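Local coordinates for 4-oxalmesaconate hydratase (Pseudomonas putida, PDB 5CGZ), which catalyses the zinc-dependent hydration of 4-carboxy-2-hydroxymuconate (the enol of oxalomesaconate) to 4-carboxy-4-hydroxy-2-oxoadipate, the third step of gallate degradation, at residues A[13-18]-A[68-73]; A[20-25]-A[74-79]. All coordinates share one frame; numbering follows the deposited sequence. Where two conformers were deposited one is given.

Contact 1: A[13-18]-A[68-73]. With ZN (zinc ion), chain C.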
ATOM      1  N   ASP A  13       8.049  18.827 -20.799  1.00 34.88           N
ATOM      2  CA  ASP A  13       7.346  18.447 -19.585  1.00 33.52           C
ATOM      3  C   ASP A  13       7.019  19.611 -18.655  1.00 36.11           C
ATOM      4  O   ASP A  13       5.926  19.654 -18.100  1.00 33.90           O
ATOM      5  CB  ASP A  13       8.152  17.391 -18.837  1.00 30.26           C
ATOM      6  CG  ASP A  13       7.968  16.012 -19.434  1.00 35.41           C
ATOM      7  OD1 ASP A  13       8.971  15.379 -19.822  1.00 34.13           O
ATOM      8  OD2 ASP A  13       6.802  15.568 -19.511  1.00 43.03           O
ATOM      9  N   PHE A  14       7.938  20.557 -18.481  1.00 31.62           N
ATOM     10  CA  PHE A  14       7.664  21.632 -17.537  1.00 34.60           C
ATOM     11  C   PHE A  14       6.511  22.496 -18.040  1.00 32.93           C
ATOM     12  O   PHE A  14       5.833  23.141 -17.246  1.00 34.60           O
ATOM     13  CB  PHE A  14       8.921  22.490 -17.259  1.00 32.51           C
ATOM     14  CG  PHE A  14       9.303  23.432 -18.381  1.00 32.98           C
ATOM     15  CD1 PHE A  14      10.164  23.022 -19.392  1.00 32.94           C
ATOM     16  CD2 PHE A  14       8.839  24.741 -18.395  1.00 30.61           C
ATOM     17  CE1 PHE A  14      10.535  23.897 -20.418  1.00 35.75           C
ATOM     18  CE2 PHE A  14       9.202  25.626 -19.418  1.00 35.94           C
ATOM     19  CZ  PHE A  14      10.052  25.203 -20.433  1.00 33.09           C
ATOM     20  N   VAL A  15       6.270  22.489 -19.349  1.00 34.31           N
ATOM     21  CA  VAL A  15       5.181  23.294 -19.899  1.00 33.58           C
ATOM     22  C   VAL A  15       3.825  22.648 -19.593  1.00 35.29           C
ATOM     23  O   VAL A  15       2.948  23.299 -19.039  1.00 35.25           O
ATOM     24  CB  VAL A  15       5.338  23.510 -21.432  1.00 37.45           C
ATOM     25  CG1 VAL A  15       4.141  24.276 -21.995  1.00 34.08           C
ATOM     26  CG2 VAL A  15       6.630  24.262 -21.728  1.00 35.65           C
ATOM     27  N   TRP A  16       3.661  21.368 -19.921  1.00 36.48           N
ATOM     28  CA  TRP A  16       2.394  20.681 -19.638  1.00 34.12           C
ATOM     29  C   TRP A  16       2.069  20.640 -18.150  1.00 34.45           C
ATOM     30  O   TRP A  16       0.916  20.828 -17.750  1.00 33.80           O
ATOM     31  CB  TRP A  16       2.405  19.236 -20.145  1.00 34.01           C
ATOM     32  CG  TRP A  16       2.848  19.008 -21.561  1.00 36.84           C
ATOM     33  CD1 TRP A  16       3.901  18.240 -21.973  1.00 36.03           C
ATOM     34  CD2 TRP A  16       2.227  19.509 -22.753  1.00 37.44           C
ATOM     35  NE1 TRP A  16       3.980  18.244 -23.348  1.00 38.59           N
ATOM     36  CE2 TRP A  16       2.968  19.017 -23.849  1.00 38.29           C
ATOM     37  CE3 TRP A  16       1.117  20.326 -22.999  1.00 39.12           C
ATOM     38  CZ2 TRP A  16       2.640  19.321 -25.172  1.00 37.41           C
ATOM     39  CZ3 TRP A  16       0.790  20.624 -24.313  1.00 38.64           C
ATOM     40  CH2 TRP A  16       1.552  20.125 -25.382  1.00 41.73           C
ATOM     41  N   ARG A  17       3.088  20.384 -17.335  1.00 30.88           N
ATOM     42  CA  ARG A  17       2.882  19.934 -15.953  1.00 32.59           C
ATOM     43  C   ARG A  17       3.173  20.984 -14.892  1.00 33.84           C
ATOM     44  O   ARG A  17       2.738  20.835 -13.752  1.00 30.53           O
ATOM     45  CB  ARG A  17       3.757  18.698 -15.674  1.00 30.34           C
ATOM     46  CG  ARG A  17       3.621  17.653 -16.749  1.00 31.30           C
ATOM     47  CD  ARG A  17       4.344  16.337 -16.479  1.00 29.78           C
ATOM     48  NE  ARG A  17       4.433  15.675 -17.776  1.00 36.26           N
ATOM     49  CZ  ARG A  17       3.393  15.119 -18.390  1.00 36.37           C
ATOM     50  NH1 ARG A  17       2.203  15.083 -17.791  1.00 32.05           N
ATOM     51  NH2 ARG A  17       3.548  14.586 -19.589  1.00 37.84           N
ATOM     52  N   ALA A  18       3.915  22.031 -15.253  1.00 29.61           N
ATOM     53  CA  ALA A  18       4.364  23.015 -14.267  1.00 29.77           C
ATOM     54  C   ALA A  18       4.194  24.467 -14.721  1.00 33.12           C
ATOM     55  O   ALA A  18       4.583  25.386 -13.996  1.00 33.98           O
ATOM     56  CB  ALA A  18       5.832  22.760 -13.915  1.00 29.40           C
ATOM     57  N   MET A  68      12.547  27.568 -24.861  1.00 37.77           N
ATOM     58  CA  MET A  68      12.960  28.940 -24.580  1.00 37.57           C
ATOM     59  C   MET A  68      11.807  29.913 -24.767  1.00 34.80           C
ATOM     60  O   MET A  68      11.652  30.844 -23.980  1.00 35.67           O
ATOM     61  CB  MET A  68      14.135  29.336 -25.462  1.00 38.66           C
ATOM     62  CG  MET A  68      15.457  28.781 -24.969  1.00 46.54           C
ATOM     63  SD  MET A  68      16.757  29.027 -26.189  1.00 55.63           S
ATOM     64  CE  MET A  68      18.207  28.627 -25.207  1.00 70.01           C
ATOM     65  N   ALA A  69      10.989  29.688 -25.793  1.00 33.32           N
ATOM     66  CA  ALA A  69       9.822  30.540 -26.019  1.00 38.46           C
ATOM     67  C   ALA A  69       8.818  30.393 -24.873  1.00 38.04           C
ATOM     68  O   ALA A  69       8.291  31.383 -24.365  1.00 37.76           O
ATOM     69  CB  ALA A  69       9.163  30.208 -27.359  1.00 33.73           C
ATOM     70  N   ALA A  70       8.565  29.154 -24.456  1.00 37.66           N
ATOM     71  CA  ALA A  70       7.629  28.899 -23.358  1.00 34.95           C
ATOM     72  C   ALA A  70       8.133  29.510 -22.052  1.00 35.20           C
ATOM     73  O   ALA A  70       7.370  30.142 -21.311  1.00 35.79           O
ATOM     74  CB  ALA A  70       7.397  27.395 -23.185  1.00 32.16           C
ATOM     75  N   ALA A  71       9.417  29.314 -21.770  1.00 34.36           N
ATOM     76  CA  ALA A  71      10.013  29.851 -20.551  1.00 38.25           C
ATOM     77  C   ALA A  71       9.860  31.367 -20.471  1.00 35.58           C
ATOM     78  O   ALA A  71       9.585  31.913 -19.402  1.00 38.98           O
ATOM     79  CB  ALA A  71      11.486  29.464 -20.458  1.00 35.55           C
ATOM     80  N   GLU A  72      10.046  32.033 -21.609  0.50 40.20           N
ATOM     81  CA  GLU A  72       9.942  33.490 -21.695  0.50 42.18           C
ATOM     82  C   GLU A  72       8.531  33.933 -21.326  0.50 39.00           C
ATOM     83  O   GLU A  72       8.340  34.843 -20.523  0.50 41.55           O
ATOM     84  CB  GLU A  72      10.311  33.975 -23.108  0.50 44.97           C
ATOM     85  CG  GLU A  72      10.630  35.471 -23.230  0.50 51.80           C
ATOM     86  CD  GLU A  72       9.436  36.317 -23.665  0.50 57.84           C
ATOM     87  OE1 GLU A  72       8.425  35.746 -24.131  0.50 57.02           O
ATOM     88  OE2 GLU A  72       9.514  37.560 -23.540  0.50 66.02           O
ATOM     89  N   ILE A  73       7.547  33.265 -21.913  1.00 37.09           N
ATOM     90  CA  ILE A  73       6.136  33.536 -21.630  1.00 38.85           C
ATOM     91  C   ILE A  73       5.784  33.313 -20.154  1.00 40.72           C
ATOM     92  O   ILE A  73       5.065  34.111 -19.550  1.00 38.81           O
ATOM     93  CB  ILE A  73       5.216  32.651 -22.495  1.00 39.41           C
ATOM     94  CG1 ILE A  73       5.307  33.067 -23.966  1.00 39.77           C
ATOM     95  CG2 ILE A  73       3.778  32.694 -21.971  1.00 34.73           C
ATOM     96  CD1 ILE A  73       4.611  32.128 -24.924  1.00 35.84           C
TER
HETATM   97 ZN    ZN C 301       8.625  13.587 -20.629  1.00 35.03          ZN
HETATM   98  O   HOH W   1       6.344  13.574 -21.634  1.00 47.84           O
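V15 and A70 meet methyl to methyl, CG2 of V15 lying 3.5 Å from CB of A70, where the first turns of helix 13-27 pass helix 56-74. F14 joins them with the far end of its ring: CZ is 4.4 Å from A70 CB and 4.5 Å from A71 CB, and the backbone N of A71 stands near the ring plane, at the edge. With CG1 anti to the backbone N (chi1 176°), V15 keeps CG2 beside that nitrogen and over the rim of one F14 face, so the methyl touches ring and alanine together. The axes of the two short segments approach to 10.4 Å, and F14 and V15 reach across that distance to the alanine methyls.

Polar chemistry occupies the other side of the same turn. D13 OD1 binds the zinc ion at 2.0 Å, alongside H10, E44, H123 and a water. The other carboxylate oxygen of D13, OD2, accepts a nearly straight salt-bridging bond from R17 NE (2.9 Å); OD2 lies in the guanidinium plane, while NE comes to its anti side, somewhat out of the carboxylate plane. R17 NH1 is held in turn by Y199 OH and E158 O. R17, in the second shell, is thus placed to hold the D13 carboxylate in its orientation, while the apolar side seats the metal-bearing turn against helix 56-74.

Contact 2: A[20-25]-A[74-79]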
ATOM      1  N   GLY A  20       1.676  26.523 -14.983  1.00 32.51           N
ATOM      2  CA  GLY A  20       0.929  27.330 -14.031  1.00 28.00           C
ATOM      3  C   GLY A  20       1.751  27.682 -12.805  1.00 32.02           C
ATOM      4  O   GLY A  20       1.817  28.842 -12.409  1.00 33.89           O
ATOM      5  N   ALA A  21       2.377  26.677 -12.194  1.00 30.81           N
ATOM      6  CA  ALA A  21       3.149  26.896 -10.982  1.00 32.11           C
ATOM      7  C   ALA A  21       4.288  27.887 -11.243  1.00 28.86           C
ATOM      8  O   ALA A  21       4.605  28.726 -10.397  1.00 30.14           O
ATOM      9  CB  ALA A  21       3.698  25.564 -10.445  1.00 26.82           C
ATOM     10  N   ILE A  22       4.906  27.780 -12.411  1.00 27.06           N
ATOM     11  CA  ILE A  22       6.009  28.670 -12.770  1.00 34.04           C
ATOM     12  C   ILE A  22       5.526  30.122 -12.904  1.00 34.53           C
ATOM     13  O   ILE A  22       6.069  31.031 -12.262  1.00 32.23           O
ATOM     14  CB  ILE A  22       6.698  28.204 -14.080  1.00 32.41           C
ATOM     15  CG1 ILE A  22       7.412  26.862 -13.842  1.00 30.57           C
ATOM     16  CG2 ILE A  22       7.692  29.263 -14.569  1.00 32.90           C
ATOM     17  CD1 ILE A  22       7.921  26.177 -15.097  1.00 29.35           C
ATOM     18  N   ALA A  23       4.488  30.328 -13.715  1.00 32.52           N
ATOM     19  CA  ALA A  23       3.947  31.665 -13.946  1.00 30.97           C
ATOM     20  C   ALA A  23       3.413  32.276 -12.657  1.00 35.76           C
ATOM     21  O   ALA A  23       3.595  33.471 -12.409  1.00 35.66           O
ATOM     22  CB  ALA A  23       2.844  31.622 -15.008  1.00 29.33           C
ATOM     23  N   LEU A  24       2.761  31.459 -11.832  1.00 30.87           N
ATOM     24  CA  LEU A  24       2.158  31.960 -10.601  1.00 31.02           C
ATOM     25  C   LEU A  24       3.232  32.461  -9.630  1.00 37.74           C
ATOM     26  O   LEU A  24       3.124  33.563  -9.079  1.00 33.72           O
ATOM     27  CB  LEU A  24       1.289  30.881  -9.929  1.00 27.47           C
ATOM     28  CG  LEU A  24       0.440  31.357  -8.743  1.00 35.61           C
ATOM     29  CD1 LEU A  24      -0.657  32.314  -9.199  1.00 29.44           C
ATOM     30  CD2 LEU A  24      -0.160  30.191  -7.953  1.00 31.75           C
ATOM     31  N   HIS A  25       4.269  31.662  -9.406  1.00 30.64           N
ATOM     32  CA  HIS A  25       5.287  32.069  -8.441  1.00 35.37           C
ATOM     33  C   HIS A  25       6.177  33.200  -8.988  1.00 33.12           C
ATOM     34  O   HIS A  25       6.656  34.037  -8.221  1.00 35.01           O
ATOM     35  CB  HIS A  25       6.130  30.863  -8.003  1.00 32.70           C
ATOM     36  CG  HIS A  25       5.386  29.911  -7.111  1.00 31.68           C
ATOM     37  ND1 HIS A  25       4.549  28.931  -7.604  1.00 32.00           N
ATOM     38  CD2 HIS A  25       5.321  29.820  -5.760  1.00 29.41           C
ATOM     39  CE1 HIS A  25       4.016  28.261  -6.594  1.00 32.82           C
ATOM     40  NE2 HIS A  25       4.468  28.781  -5.465  1.00 34.78           N
ATOM     41  N   LEU A  74       6.305  32.233 -19.572  1.00 37.01           N
ATOM     42  CA  LEU A  74       5.976  31.883 -18.193  1.00 37.39           C
ATOM     43  C   LEU A  74       6.727  32.761 -17.188  1.00 37.43           C
ATOM     44  O   LEU A  74       6.270  32.947 -16.061  1.00 36.47           O
ATOM     45  CB  LEU A  74       6.281  30.403 -17.937  1.00 31.66           C
ATOM     46  CG  LEU A  74       5.468  29.412 -18.785  1.00 36.66           C
ATOM     47  CD1 LEU A  74       6.026  27.996 -18.623  1.00 29.87           C
ATOM     48  CD2 LEU A  74       3.972  29.463 -18.428  1.00 32.88           C
ATOM     49  N   GLY A  75       7.871  33.303 -17.598  1.00 34.84           N
ATOM     50  CA  GLY A  75       8.685  34.115 -16.707  1.00 35.93           C
ATOM     51  C   GLY A  75       9.752  33.312 -15.970  1.00 39.60           C
ATOM     52  O   GLY A  75      10.062  33.593 -14.815  1.00 42.89           O
ATOM     53  N   ALA A  76      10.317  32.308 -16.631  1.00 35.56           N
ATOM     54  CA  ALA A  76      11.368  31.492 -16.025  1.00 35.13           C
ATOM     55  C   ALA A  76      12.636  31.544 -16.847  1.00 36.51           C
ATOM     56  O   ALA A  76      12.590  31.809 -18.046  1.00 35.30           O
ATOM     57  CB  ALA A  76      10.917  30.047 -15.893  1.00 31.78           C
ATOM     58  N   SER A  77      13.771  31.275 -16.210  1.00 33.12           N
ATOM     59  CA  SER A  77      14.980  30.983 -16.963  1.00 34.86           C
ATOM     60  C   SER A  77      15.037  29.473 -17.175  1.00 41.49           C
ATOM     61  O   SER A  77      14.404  28.717 -16.431  1.00 36.34           O
ATOM     62  CB  SER A  77      16.225  31.488 -16.233  1.00 33.26           C
ATOM     63  OG  SER A  77      16.343  30.904 -14.948  1.00 34.97           O
ATOM     64  N   VAL A  78      15.770  29.031 -18.192  1.00 37.61           N
ATOM     65  CA  VAL A  78      15.852  27.605 -18.500  1.00 34.69           C
ATOM     66  C   VAL A  78      17.248  27.223 -18.986  1.00 40.51           C
ATOM     67  O   VAL A  78      17.890  27.979 -19.717  1.00 34.63           O
ATOM     68  CB  VAL A  78      14.803  27.202 -19.561  1.00 37.98           C
ATOM     69  CG1 VAL A  78      14.987  28.023 -20.826  1.00 37.99           C
ATOM     70  CG2 VAL A  78      14.882  25.699 -19.861  1.00 34.45           C
ATOM     71  N   GLU A  79      17.733  26.064 -18.553  1.00 34.28           N
ATOM     72  CA  GLU A  79      18.990  25.541 -19.075  1.00 36.20           C
ATOM     73  C   GLU A  79      18.798  24.095 -19.502  1.00 41.16           C
ATOM     74  O   GLU A  79      17.853  23.429 -19.062  1.00 34.96           O
ATOM     75  CB  GLU A  79      20.118  25.665 -18.045  1.00 33.96           C
ATOM     76  CG  GLU A  79      20.029  24.705 -16.883  1.00 33.96           C
ATOM     77  CD  GLU A  79      21.129  24.932 -15.859  1.00 37.13           C
ATOM     78  OE1 GLU A  79      20.848  25.520 -14.788  1.00 36.63           O
ATOM     79  OE2 GLU A  79      22.277  24.520 -16.118  1.00 39.15           O
TER
HETATM   80  O   HOH W   2       4.686  35.117 -14.701  1.00 40.25           O
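I22 sends its CG2 branch into the corner where helix 56-74 turns into strand 76-80, the outermost strand of the sheet within this chain, in the Rossmann-like alpha/beta fold. That methyl lies 3.6 Å from CB of A76 and 3.8 Å from CB of L74, so one branch packs against residues before and after the turn. CG2 stands anti to the backbone N, an orientation that carries it out from helix 13-27 toward the corner. A looser apolar touch, 4.2 Å between A23 CB and L74 CD2, extends the patch, and A185 of helix 179-186 also packs on L74.

The backbones approach closely beside it. A23 CA points its hydrogen at L74 O, 3.4 Å away, with an angle of 150° at the hydrogen. A water donates to both A23 O and L74 O, at 3.0 Å each, bridging two carbonyls that cannot bond to one another. The turn itself is a Schellman motif with G75, at positive phi, as its C-prime residue.

Within the helix, H25 ND1 donates to A21 O at 2.8 Å, the acceptor lying in the imidazole plane, though ND1 is tilted somewhat from the carbonyl plane. NE2 of this ring bonds to L239 N of a second subunit. L74 O, ending helix 56-74, is therefore met by both water and CA-H, while the bonds at ND1 and NE2 fix the rotation of a ring that reaches another subunit.

How the contacts relate
Both contacts are buried and join helix 13-27 to the helix 56-74–strand 76-80 unit: contact 1 at the helix start, helix against helix, and contact 2 farther along, against the turn and the edge strand. They form one continuous apolar layer of the Rossmann-like fold, since the F14 ring packs on I22 CD1 and L74 CD1, A71 CB meets V78 CG1, and a probable backbone bond from A76 N to A71 O joins the two second segments. Their polar chemistry differs with place. Contact 1 carries a zinc ligand and its partner arginine, whereas contact 2 uses neutral backbone groups and water, with a histidine turned to another subunit.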